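Local coordinates for alkylhydroperoxidase AhpD core (Rhodospirillum rubrum, PDB 2OUW), which probably works as an oxidoreductase that reduces alkyl hydroperoxides, an all-helical member of the carboxymuconolactone decarboxylase family, at residues N37-L42 with A47-T52; M73-V78 with H89-A94; F23-A28 with R51-V56; R6-A11 with L42-A47; A28-G31 with V35-I38. All blocks are in the same frame, centred on the assembly; numbering follows the deposited sequence.

Contact 1 (N37-L42 with A47-T52); sequences NIWRGL and ALLKRT. With ACY (acetic acid), chain H.
Trp-39 and Leu-42 pack on Leu-48, Leu-49 and Thr-52 in a buried apolar contact between two successive helices of this all-helical AhpD-like fold. Helix 37-42 and the start of helix 46-60 make a short helical hairpin: the segment axes come within 9.4 Å and their directions differ by 141°, roughly antiparallel. No hydrogen bond crosses, and the segments meet by van der Waals packing. Leu-42 meets three residues at once. Its CG stands anti to the carbonyl carbon (chi1 -64°), which turns the branched end toward helix 46-60, CD1 resting 3.9 Å from CG2 of Thr-52 and CD2 lying 4.1 Å from CD2 of Leu-48. Behind them, CB of Leu-42 touches CD1 of Leu-49 at 3.9 Å. That same leucine methyl comes up to the edge of the Trp-39 indole, near the ring plane and 3.7 Å from CE3, while CG2 of Ile-38 lies over one face, toward the rim of the ring. Trp-53 meets Trp-39 edge-to-face, and Met-125 and Leu-121 of the second subunit cover Leu-42 and Thr-52, which places the hairpin at a subunit interface. On the far side of helix 46-60, NH2 of Arg-51 makes a weak bond to a bound acetic acid. The side-chain hydroxyl of Thr-52 turns back into its own helix: OG1 bonds to O of Leu-48 at 2.7 Å, from the face of that carbonyl opposite to Thr-52 N.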
# COMPACT_ATOMS: atom_id res chain seq x y z
N ASN B 37 13.99 8.40 18.00
CA ASN B 37 13.47 7.12 18.49
C ASN B 37 13.66 5.89 17.62
O ASN B 37 13.79 4.77 18.15
CB ASN B 37 11.98 7.28 18.81
CG ASN B 37 11.76 8.13 20.05
OD1 ASN B 37 12.64 8.22 20.91
ND2 ASN B 37 10.57 8.73 20.16
N ILE B 38 13.63 6.07 16.31
CA ILE B 38 13.82 4.93 15.42
C ILE B 38 15.07 4.17 15.88
O ILE B 38 15.03 2.93 16.01
CB ILE B 38 13.85 5.29 13.94
CG1 ILE B 38 13.98 4.00 13.09
CG2 ILE B 38 14.99 6.24 13.59
CD1 ILE B 38 14.19 4.23 11.64
N TRP B 39 16.14 4.91 16.19
CA TRP B 39 17.43 4.27 16.51
C TRP B 39 17.41 3.55 17.85
O TRP B 39 18.08 2.53 18.04
CB TRP B 39 18.59 5.30 16.42
CG TRP B 39 18.63 5.95 15.06
CD1 TRP B 39 18.25 7.23 14.75
CD2 TRP B 39 18.98 5.33 13.82
NE1 TRP B 39 18.36 7.44 13.39
CE2 TRP B 39 18.82 6.30 12.80
CE3 TRP B 39 19.45 4.06 13.47
CZ2 TRP B 39 19.10 6.03 11.45
CZ3 TRP B 39 19.72 3.80 12.12
CH2 TRP B 39 19.54 4.77 11.14
N ARG B 40 16.61 4.08 18.77
CA ARG B 40 16.46 3.57 20.10
C ARG B 40 15.67 2.26 20.13
O ARG B 40 15.85 1.48 21.04
CB ARG B 40 15.78 4.63 20.97
CG ARG B 40 16.63 5.89 21.12
CD ARG B 40 16.15 6.84 22.19
NE ARG B 40 17.01 8.02 22.23
CZ ARG B 40 18.20 8.08 22.84
NH1 ARG B 40 18.70 7.04 23.50
NH2 ARG B 40 18.88 9.21 22.78
N GLY B 41 14.80 2.07 19.15
CA GLY B 41 14.11 0.81 18.93
C GLY B 41 14.97 -0.19 18.18
O GLY B 41 14.99 -1.39 18.52
N LEU B 42 15.68 0.26 17.14
CA LEU B 42 16.63 -0.64 16.44
C LEU B 42 17.72 -1.12 17.39
O LEU B 42 18.23 -2.22 17.23
CB LEU B 42 17.25 0.03 15.22
CG LEU B 42 16.28 0.39 14.09
CD1 LEU B 42 16.94 1.27 13.07
CD2 LEU B 42 15.73 -0.85 13.43
N ALA B 47 23.06 -5.73 15.56
CA ALA B 47 23.43 -6.04 14.17
C ALA B 47 22.54 -5.33 13.17
O ALA B 47 23.02 -4.80 12.16
CB ALA B 47 23.40 -7.54 13.93
N LEU B 48 21.25 -5.32 13.45
CA LEU B 48 20.31 -4.62 12.61
C LEU B 48 20.53 -3.11 12.69
O LEU B 48 20.44 -2.38 11.69
CB LEU B 48 18.88 -4.99 13.02
CG LEU B 48 17.72 -4.29 12.31
CD1 LEU B 48 17.79 -4.50 10.80
CD2 LEU B 48 16.42 -4.85 12.86
N LEU B 49 20.78 -2.62 13.90
CA LEU B 49 21.05 -1.21 14.11
C LEU B 49 22.19 -0.73 13.24
O LEU B 49 22.05 0.29 12.59
CB LEU B 49 21.35 -0.92 15.58
CG LEU B 49 21.88 0.48 15.94
CD1 LEU B 49 20.82 1.58 15.85
CD2 LEU B 49 22.44 0.46 17.31
N LYS B 50 23.31 -1.45 13.24
CA LYS B 50 24.48 -1.10 12.44
C LYS B 50 24.25 -1.26 10.95
O LYS B 50 24.69 -0.42 10.19
CB LYS B 50 25.70 -1.92 12.86
N ARG B 51 23.56 -2.30 10.52
CA ARG B 51 23.23 -2.44 9.08
C ARG B 51 22.38 -1.28 8.56
O ARG B 51 22.51 -0.85 7.42
CB ARG B 51 22.46 -3.74 8.81
CG ARG B 51 23.27 -4.99 8.70
CD ARG B 51 22.52 -6.07 7.93
NE ARG B 51 21.21 -6.38 8.49
CZ ARG B 51 20.99 -7.15 9.57
NH1 ARG B 51 22.00 -7.71 10.24
NH2 ARG B 51 19.74 -7.37 9.97
N THR B 52 21.45 -0.83 9.39
CA THR B 52 20.53 0.21 8.98
C THR B 52 21.28 1.54 8.96
O THR B 52 21.25 2.28 7.96
CB THR B 52 19.34 0.30 9.94
OG1 THR B 52 18.74 -1.00 10.11
CG2 THR B 52 18.31 1.28 9.39
C ACY H . 19.68 -9.94 12.47
O ACY H . 19.94 -10.40 11.34
OXT ACY H . 20.48 -9.97 13.43
CH3 ACY H . 18.34 -9.31 12.71

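Contact 2 (M73-V78 with H89-A94); sequences MIYLAV and HSHTAA
Tyr-75 and His-91 lie face to face between helices 68-81 and 85-97, which form a nearly antiparallel helical hairpin, the segments crossing at -160°. The hairpin carries the Cys-84 to Cys-87 disulfide, and a histidine four residues beyond the second cysteine is consistent with the redox centre of AhpD relatives. The rings form an offset stack, centroids 4.0 Å apart, with planes only 18° from parallel. Overlap is at the rims: CE1 of the imidazole sits over CD1 of the phenol at 3.1 Å, a tight fit. Tyr-75 reaches it with an unusual chi1 of -142°, well away from a staggered position, and its OH bonds to Thr-118 of the second subunit. His-91 keeps CG beside its backbone N; Glu-72 takes its ND1, and NE2 meets an unidentified ligand. A leucine in place of Tyr-75 would probably leave the imidazole without its flat neighbour, freer to turn, and Thr-118 of the second subunit without its phenol partner. Further along, Leu-76 places its CB 4.2 Å from CB of His-91. Thr-92 sends OG1 to the carbonyl of Ala-88, and this oxygen also lies 3.2 Å from CD1 of Leu-76.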
# COMPACT_ATOMS: atom_id res chain seq x y z
N MSE B 73 13.70 15.04 0.42
CA MSE B 73 12.35 15.26 -0.12
C MSE B 73 11.85 13.98 -0.78
O MSE B 73 10.70 13.61 -0.65
CB MSE B 73 12.35 16.43 -1.10
CG MSE B 73 12.70 17.74 -0.41
SE MSE B 73 12.61 19.30 -1.57
CE MSE B 73 12.95 18.52 -3.32
N ILE B 74 12.75 13.28 -1.46
CA ILE B 74 12.38 12.00 -2.02
C ILE B 74 12.01 11.04 -0.88
O ILE B 74 10.96 10.37 -0.94
CB ILE B 74 13.51 11.40 -2.84
CG1 ILE B 74 13.70 12.19 -4.14
CG2 ILE B 74 13.20 9.97 -3.20
CD1 ILE B 74 15.04 11.91 -4.83
N TYR B 75 12.83 10.99 0.17
CA TYR B 75 12.57 10.13 1.34
C TYR B 75 11.22 10.43 1.98
O TYR B 75 10.49 9.52 2.40
CB TYR B 75 13.67 10.29 2.38
CG TYR B 75 14.10 9.04 3.13
CD1 TYR B 75 13.26 8.40 4.03
CD2 TYR B 75 15.38 8.52 2.97
CE1 TYR B 75 13.69 7.28 4.76
CE2 TYR B 75 15.81 7.40 3.68
CZ TYR B 75 14.96 6.79 4.57
OH TYR B 75 15.38 5.68 5.29
N LEU B 76 10.89 11.71 2.03
CA LEU B 76 9.62 12.14 2.58
C LEU B 76 8.46 11.71 1.72
O LEU B 76 7.44 11.24 2.24
CB LEU B 76 9.63 13.64 2.81
CG LEU B 76 8.30 14.32 3.14
CD1 LEU B 76 7.71 13.77 4.43
CD2 LEU B 76 8.52 15.81 3.22
N ALA B 77 8.58 11.86 0.40
CA ALA B 77 7.51 11.42 -0.48
C ALA B 77 7.29 9.90 -0.39
O ALA B 77 6.15 9.44 -0.39
CB ALA B 77 7.79 11.81 -1.90
N VAL B 78 8.38 9.14 -0.33
CA VAL B 78 8.29 7.68 -0.20
C VAL B 78 7.63 7.32 1.10
O VAL B 78 6.72 6.49 1.13
CB VAL B 78 9.65 6.99 -0.37
CG1 VAL B 78 9.52 5.48 -0.21
CG2 VAL B 78 10.17 7.27 -1.75
N HIS B 89 6.76 12.57 9.92
CA HIS B 89 7.32 13.51 10.87
C HIS B 89 8.85 13.66 10.81
O HIS B 89 9.37 14.77 10.63
CB HIS B 89 6.97 13.12 12.29
CG HIS B 89 5.58 13.46 12.68
ND1 HIS B 89 5.21 14.72 13.08
CD2 HIS B 89 4.46 12.69 12.75
CE1 HIS B 89 3.92 14.72 13.38
NE2 HIS B 89 3.45 13.50 13.20
N SER B 90 9.56 12.56 10.96
CA SER B 90 11.02 12.64 11.01
C SER B 90 11.61 13.19 9.73
O SER B 90 12.53 14.01 9.79
CB SER B 90 11.67 11.29 11.35
OG SER B 90 11.53 10.34 10.30
N HIS B 91 11.12 12.78 8.57
CA HIS B 91 11.70 13.29 7.33
C HIS B 91 11.22 14.67 6.92
O HIS B 91 11.88 15.34 6.11
CB HIS B 91 11.57 12.28 6.22
CG HIS B 91 12.35 11.04 6.51
ND1 HIS B 91 13.70 10.97 6.28
CD2 HIS B 91 12.00 9.88 7.11
CE1 HIS B 91 14.15 9.80 6.70
NE2 HIS B 91 13.14 9.11 7.18
N THR B 92 10.12 15.13 7.50
CA THR B 92 9.72 16.53 7.30
C THR B 92 10.67 17.40 8.17
O THR B 92 11.13 18.47 7.74
CB THR B 92 8.22 16.76 7.62
OG1 THR B 92 7.40 15.94 6.76
CG2 THR B 92 7.87 18.18 7.43
N ALA B 93 11.00 16.92 9.36
CA ALA B 93 11.90 17.65 10.23
C ALA B 93 13.29 17.70 9.60
O ALA B 93 13.93 18.75 9.58
CB ALA B 93 11.96 17.02 11.61
N ALA B 94 13.74 16.57 9.06
CA ALA B 94 15.03 16.48 8.40
C ALA B 94 15.12 17.33 7.15
O ALA B 94 16.14 17.95 6.89
CB ALA B 94 15.33 15.03 8.06

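Contact 3 (F23-A28 with R51-V56); sequences FDDIRA and RTWEQV. With ACY (acetic acid), chain H.
OD2 of Asp-25 is gripped from two directions, firmly by the indole N-H of Trp-53 and weakly by a water. The first bond, NE1 of Trp-53 to OD2 of Asp-25, is 2.9 Å long and almost straight at 175°. The oxygen lies in the plane of the indole but is met on its anti side, somewhat out of the carboxylate plane, and the two flat groups stand nearly perpendicular, 86° apart. Helix 17-30 packs here on helix 46-60, and Trp-53 fills the gap between them. Its CG is anti to the backbone N (chi1 172°), which throws the indole across to the neighbouring helix. There, CG1 of Ile-26 sits above the six-membered ring, 3.5 Å from its centroid and close to the ring normal, a clear CH-pi contact. CA of Ile-26 adds to this, 3.7 Å from CZ2 of Trp-53. The indole is thus held in its plane by Asp-25 and over one face by Ile-26. An alanine in place of Trp-53 would probably open a gap under Ile-26 and leave OD2 of Asp-25 without its N-H donor. Away from helix 17-30, Gln-55 bonds to Gln-117 of two neighbouring subunits. At the outer rim, Asp-25 OD2 and Glu-54 OE2 lie 4.6 Å apart, and the water donates to OE2 of Glu-54 at 3.0 Å and, more weakly, to OD2 of Asp-25. Two like charges so close would probably raise the affinity of one carboxylate for a proton; the indole N-H and the water probably offset part of that cost.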
# COMPACT_ATOMS: atom_id res chain seq x y z
N PHE B 23 25.50 5.03 18.02
CA PHE B 23 24.87 6.27 18.47
C PHE B 23 25.82 7.45 18.45
O PHE B 23 25.44 8.56 18.10
CB PHE B 23 24.25 6.12 19.86
CG PHE B 23 22.82 5.69 19.83
CD1 PHE B 23 22.47 4.46 19.32
CD2 PHE B 23 21.81 6.51 20.32
CE1 PHE B 23 21.13 4.07 19.27
CE2 PHE B 23 20.48 6.11 20.27
CZ PHE B 23 20.15 4.89 19.78
N ASP B 24 27.07 7.22 18.83
CA ASP B 24 28.04 8.30 18.78
C ASP B 24 28.39 8.69 17.36
O ASP B 24 28.61 9.85 17.11
CB ASP B 24 29.29 7.91 19.56
CG ASP B 24 29.07 7.98 21.05
OD1 ASP B 24 28.07 8.61 21.50
OD2 ASP B 24 29.88 7.38 21.77
N ASP B 25 28.44 7.73 16.46
CA ASP B 25 28.62 8.00 15.03
C ASP B 25 27.44 8.80 14.44
O ASP B 25 27.64 9.75 13.70
CB ASP B 25 28.80 6.70 14.26
CG ASP B 25 29.43 6.92 12.88
OD1 ASP B 25 30.38 7.70 12.80
OD2 ASP B 25 29.00 6.30 11.90
N ILE B 26 26.21 8.43 14.78
CA ILE B 26 25.04 9.24 14.41
C ILE B 26 25.19 10.69 14.88
O ILE B 26 24.97 11.61 14.12
CB ILE B 26 23.71 8.68 14.95
CG1 ILE B 26 23.45 7.29 14.34
CG2 ILE B 26 22.55 9.69 14.64
CD1 ILE B 26 22.29 6.49 14.93
N ARG B 27 25.58 10.88 16.12
CA ARG B 27 25.74 12.20 16.66
C ARG B 27 26.87 12.95 15.98
O ARG B 27 26.76 14.15 15.73
CB ARG B 27 26.01 12.16 18.16
CG ARG B 27 24.83 11.70 18.95
CD ARG B 27 25.18 11.74 20.43
NE ARG B 27 24.00 11.38 21.21
CZ ARG B 27 23.81 10.23 21.84
NH1 ARG B 27 24.76 9.28 21.90
NH2 ARG B 27 22.65 10.05 22.46
N ALA B 28 27.97 12.25 15.69
CA ALA B 28 29.13 12.90 15.07
C ALA B 28 28.78 13.29 13.65
O ALA B 28 29.16 14.33 13.19
CB ALA B 28 30.36 11.97 15.10
N ARG B 51 23.56 -2.30 10.52
CA ARG B 51 23.23 -2.44 9.08
C ARG B 51 22.38 -1.28 8.56
O ARG B 51 22.51 -0.85 7.42
CB ARG B 51 22.46 -3.74 8.81
CG ARG B 51 23.27 -4.99 8.70
CD ARG B 51 22.52 -6.07 7.93
NE ARG B 51 21.21 -6.38 8.49
CZ ARG B 51 20.99 -7.15 9.57
NH1 ARG B 51 22.00 -7.71 10.24
NH2 ARG B 51 19.74 -7.37 9.97
N THR B 52 21.45 -0.83 9.39
CA THR B 52 20.53 0.21 8.98
C THR B 52 21.28 1.54 8.96
O THR B 52 21.25 2.28 7.96
CB THR B 52 19.34 0.30 9.94
OG1 THR B 52 18.74 -1.00 10.11
CG2 THR B 52 18.31 1.28 9.39
N TRP B 53 21.97 1.85 10.05
CA TRP B 53 22.74 3.06 10.10
C TRP B 53 23.78 3.13 8.99
O TRP B 53 23.92 4.19 8.37
CB TRP B 53 23.41 3.27 11.43
CG TRP B 53 24.36 4.41 11.43
CD1 TRP B 53 25.68 4.35 11.68
CD2 TRP B 53 24.07 5.79 11.12
NE1 TRP B 53 26.24 5.60 11.58
CE2 TRP B 53 25.27 6.50 11.24
CE3 TRP B 53 22.91 6.49 10.77
CZ2 TRP B 53 25.36 7.87 11.02
CZ3 TRP B 53 22.98 7.84 10.57
CH2 TRP B 53 24.21 8.53 10.69
N GLU B 54 24.49 2.03 8.71
CA GLU B 54 25.50 2.09 7.66
C GLU B 54 24.89 2.44 6.29
O GLU B 54 25.49 3.22 5.52
CB GLU B 54 26.34 0.80 7.59
CG GLU B 54 27.36 0.59 8.76
CD GLU B 54 28.35 1.75 9.02
OE1 GLU B 54 28.85 2.35 8.03
OE2 GLU B 54 28.66 2.06 10.21
N GLN B 55 23.72 1.87 5.99
CA GLN B 55 23.00 2.24 4.77
C GLN B 55 22.62 3.70 4.73
O GLN B 55 22.83 4.39 3.73
CB GLN B 55 21.72 1.44 4.61
CG GLN B 55 21.93 0.11 3.99
CD GLN B 55 20.65 -0.69 3.98
OE1 GLN B 55 19.91 -0.66 2.98
NE2 GLN B 55 20.37 -1.37 5.11
N VAL B 56 22.02 4.16 5.82
CA VAL B 56 21.55 5.54 5.90
C VAL B 56 22.73 6.49 5.67
O VAL B 56 22.65 7.43 4.86
CB VAL B 56 20.84 5.78 7.24
CG1 VAL B 56 20.62 7.24 7.49
CG2 VAL B 56 19.53 5.01 7.24
C ACY H . 19.68 -9.94 12.47
O ACY H . 19.94 -10.40 11.34
OXT ACY H . 20.48 -9.97 13.43
CH3 ACY H . 18.34 -9.31 12.71
O HOH W 1 28.89 3.14 12.95

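Contact 4 (R6-A11 with L42-A47); sequences RLLDDA and LANDPA
Asn-44 and Leu-8 hold the tight half of this contact, where the loop ahead of helix 10-13 lies against the type I turn linking helix 37-42 to helix 46-60. ND2 of Asn-44 donates to O of Arg-6 over just 2.7 Å, at 161°, with the acceptor almost in the plane of the amide. The same ND2 also serves Gly-41 O, so the amide ties the loop to helix 37-42. Beside it, Leu-8 makes the apolar part, CD2 resting 3.8 Å from CB of Ala-43, while its CD1 lies alongside the amide oxygen of Asn-44, 3.4 Å from OD1. Backbone bonds between Leu-8 and Arg-40 continue the attachment. The turn is itself fixed by Asp-45 N bonding to O of Leu-42, and Asp-45 then serves as N-cap of helix 46-60 through the N of Leu-48. The other half of the contact is watery. OD1 of Asn-44 takes a hydrogen from one water at 2.7 Å, and that water accepts from NH2 of Arg-6 at 3.3 Å. A second water accepts from N of Arg-6 at 2.9 Å and reaches OD1 weakly. Arg-6 is bent at chi3. Asn-44 thus spends its N-H groups on backbone carbonyls and its oxygen on water, which suggests that the amide orientation is set on the protein side, while its side facing the Arg-6 guanidinium is bridged by water, the arginine's charge being met by Glu-12.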
# COMPACT_ATOMS: atom_id res chain seq x y z
N ARG B 6 11.18 -2.07 23.16
CA ARG B 6 11.70 -1.12 24.12
C ARG B 6 12.49 -0.04 23.39
O ARG B 6 13.15 -0.33 22.39
CB ARG B 6 12.60 -1.86 25.10
CG ARG B 6 12.24 -1.67 26.55
CD ARG B 6 12.67 -2.88 27.38
NE ARG B 6 14.02 -3.33 27.04
CZ ARG B 6 15.13 -2.67 27.32
NH1 ARG B 6 15.10 -1.51 27.99
NH2 ARG B 6 16.30 -3.18 26.95
N LEU B 7 12.42 1.20 23.88
CA LEU B 7 13.26 2.29 23.37
C LEU B 7 14.41 2.54 24.32
O LEU B 7 14.19 3.00 25.45
CB LEU B 7 12.45 3.56 23.18
CG LEU B 7 11.25 3.49 22.23
CD1 LEU B 7 10.73 4.91 22.04
CD2 LEU B 7 11.58 2.87 20.90
N LEU B 8 15.63 2.25 23.89
CA LEU B 8 16.79 2.28 24.77
C LEU B 8 17.22 3.71 25.05
O LEU B 8 17.27 4.52 24.14
CB LEU B 8 17.95 1.49 24.15
CG LEU B 8 17.97 -0.02 24.45
CD1 LEU B 8 16.82 -0.75 23.82
CD2 LEU B 8 19.30 -0.66 24.03
N ASP B 9 17.50 4.02 26.32
CA ASP B 9 17.94 5.35 26.73
C ASP B 9 19.45 5.42 26.71
O ASP B 9 20.12 4.39 26.61
CB ASP B 9 17.40 5.75 28.13
CG ASP B 9 17.95 4.89 29.28
OD1 ASP B 9 19.05 4.30 29.18
OD2 ASP B 9 17.25 4.82 30.31
N ASP B 10 19.98 6.63 26.81
CA ASP B 10 21.44 6.84 26.77
C ASP B 10 22.19 6.11 27.87
O ASP B 10 23.28 5.57 27.64
CB ASP B 10 21.75 8.33 26.79
CG ASP B 10 21.32 9.04 25.51
OD1 ASP B 10 21.14 8.36 24.48
OD2 ASP B 10 21.18 10.28 25.52
N ALA B 11 21.59 6.04 29.06
CA ALA B 11 22.26 5.39 30.18
C ALA B 11 22.53 3.93 29.90
O ALA B 11 23.63 3.45 30.14
CB ALA B 11 21.46 5.55 31.43
N LEU B 42 15.68 0.26 17.14
CA LEU B 42 16.63 -0.64 16.44
C LEU B 42 17.72 -1.12 17.39
O LEU B 42 18.23 -2.22 17.23
CB LEU B 42 17.25 0.03 15.22
CG LEU B 42 16.28 0.39 14.09
CD1 LEU B 42 16.94 1.27 13.07
CD2 LEU B 42 15.73 -0.85 13.43
N ALA B 43 18.05 -0.33 18.40
CA ALA B 43 19.09 -0.67 19.37
C ALA B 43 18.91 -2.00 20.10
O ALA B 43 19.88 -2.53 20.66
CB ALA B 43 19.25 0.48 20.39
N ASN B 44 17.68 -2.52 20.13
CA ASN B 44 17.45 -3.86 20.69
C ASN B 44 18.18 -4.98 19.95
O ASN B 44 18.42 -6.03 20.51
CB ASN B 44 15.96 -4.19 20.71
CG ASN B 44 15.20 -3.34 21.68
OD1 ASN B 44 15.24 -3.59 22.87
ND2 ASN B 44 14.51 -2.33 21.17
N ASP B 45 18.51 -4.75 18.68
CA ASP B 45 19.34 -5.66 17.92
C ASP B 45 20.53 -4.92 17.32
O ASP B 45 20.41 -4.34 16.26
CB ASP B 45 18.53 -6.26 16.76
CG ASP B 45 19.32 -7.33 16.02
OD1 ASP B 45 19.97 -8.13 16.71
OD2 ASP B 45 19.27 -7.39 14.78
N PRO B 46 21.69 -4.95 18.00
CA PRO B 46 22.87 -4.26 17.50
C PRO B 46 23.21 -4.50 16.04
O PRO B 46 23.57 -3.55 15.35
CB PRO B 46 23.98 -4.77 18.41
CG PRO B 46 23.30 -5.00 19.69
CD PRO B 46 21.96 -5.59 19.30
N ALA B 47 23.06 -5.73 15.56
CA ALA B 47 23.43 -6.04 14.17
C ALA B 47 22.54 -5.33 13.17
O ALA B 47 23.02 -4.80 12.16
CB ALA B 47 23.40 -7.54 13.93
O HOH W 2 12.27 -4.74 23.20
O HOH W 3 16.81 -5.16 24.39

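Contact 5 (A28-G31 with V35-I38); sequences ATRG and VNNI. With ACY (acetic acid), chain I.
Arg-30 and Asn-36 meet through one polar bond that spans the loop between helix 17-30 and helix 37-42. NH1 of Arg-30 points to OD1 of Asn-36 at 3.1 Å, but the angle at the hydrogen is 132°, so the bond is weak. The amide oxygen comes to the edge of the guanidinium near its plane, and the two flat groups are tilted by only 27°, while the side chains themselves cross at about a right angle. Asn-36 gets there with CG between its backbone N and carbonyl carbon (chi1 53°), and its amide is steadied from the other end, ND2 bonding to Tyr-86 OH. In the fold this is a helix-loop-helix connection. Gly-31, with positive phi, ends helix 17-30, and Asn-36 lies in the loop leading to the next helix; since Tyr-86 lies between the disulfide cysteines 84 and 87, the connection borders the probable redox site. A second set of hydrogen bonds goes to a bound acetic acid, probably from the crystallisation liquor. Extended from CG to NE, Arg-30 offers NE to its O at 3.0 Å and NH2 to its OXT at 3.1 Å, a two-pronged grip, with O near the guanidinium plane at its edge. An unidentified ligand adds a third set, its oxygen bonding to NH2 of Arg-30 and weakly to ND2 of Asn-36. Asn-37, next in line, bonds through its backbone N to Asp-130 of the second subunit.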
# COMPACT_ATOMS: atom_id res chain seq x y z
N ALA B 28 27.97 12.25 15.69
CA ALA B 28 29.13 12.90 15.07
C ALA B 28 28.78 13.29 13.65
O ALA B 28 29.16 14.33 13.19
CB ALA B 28 30.36 11.97 15.10
N THR B 29 28.03 12.42 12.98
CA THR B 29 27.66 12.59 11.58
C THR B 29 26.66 13.73 11.42
O THR B 29 26.84 14.59 10.56
CB THR B 29 27.03 11.30 11.03
OG1 THR B 29 27.99 10.24 11.05
CG2 THR B 29 26.51 11.48 9.63
N ARG B 30 25.64 13.73 12.27
CA ARG B 30 24.57 14.70 12.20
C ARG B 30 24.89 16.02 12.85
O ARG B 30 24.22 17.01 12.62
CB ARG B 30 23.30 14.12 12.84
CG ARG B 30 22.73 13.00 12.03
CD ARG B 30 21.37 12.57 12.51
NE ARG B 30 20.84 11.58 11.58
CZ ARG B 30 19.72 10.88 11.75
NH1 ARG B 30 18.98 11.04 12.83
NH2 ARG B 30 19.34 10.00 10.83
N GLY B 31 25.93 16.06 13.67
CA GLY B 31 26.33 17.32 14.30
C GLY B 31 25.40 17.76 15.42
O GLY B 31 25.28 18.95 15.72
N VAL B 35 19.42 11.98 19.14
CA VAL B 35 19.24 10.80 18.27
C VAL B 35 17.77 10.38 18.42
O VAL B 35 17.31 10.17 19.53
CB VAL B 35 20.15 9.62 18.69
CG1 VAL B 35 19.95 8.43 17.77
CG2 VAL B 35 21.64 10.06 18.78
N ASN B 36 17.05 10.29 17.33
CA ASN B 36 15.62 10.06 17.39
C ASN B 36 15.24 8.60 17.60
O ASN B 36 16.06 7.71 17.44
CB ASN B 36 14.90 10.66 16.18
CG ASN B 36 15.47 10.21 14.88
OD1 ASN B 36 16.67 10.30 14.68
ND2 ASN B 36 14.61 9.76 13.96
N ASN B 37 13.99 8.40 18.00
CA ASN B 37 13.47 7.12 18.49
C ASN B 37 13.66 5.89 17.62
O ASN B 37 13.79 4.77 18.15
CB ASN B 37 11.98 7.28 18.81
CG ASN B 37 11.76 8.13 20.05
OD1 ASN B 37 12.64 8.22 20.91
ND2 ASN B 37 10.57 8.73 20.16
N ILE B 38 13.63 6.07 16.31
CA ILE B 38 13.82 4.93 15.42
C ILE B 38 15.07 4.17 15.88
O ILE B 38 15.03 2.93 16.01
CB ILE B 38 13.85 5.29 13.94
CG1 ILE B 38 13.98 4.00 13.09
CG2 ILE B 38 14.99 6.24 13.59
CD1 ILE B 38 14.19 4.23 11.64
C ACY I . 21.29 11.44 8.08
O ACY I . 22.21 11.47 8.93
OXT ACY I . 20.40 10.57 8.00
CH3 ACY I . 21.23 12.51 7.04

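Contacts 1, 2 and 3 are buried and join helices, whereas contacts 4 and 5 involve loops and are only partly buried. Contacts 1 and 3 share helix 46-60 and touch through Trp-39 and Trp-53; contact 1 is purely apolar, contact 3 mixes a CH-pi face with a charged rim. Contact 4 crosses contact 1 along the chain, and Asp-10 links them by salt bridges to Arg-40 and to Arg-27 of the contact 3 segment. Contact 5 joins the end of helix 17-30 to the loop before helix 37-42 through polar groups. Contact 2, about 18 Å from contacts 1 and 3 between centres, touches contact 5 through Ser-90 and Asn-36 and alone rests on stacked rings.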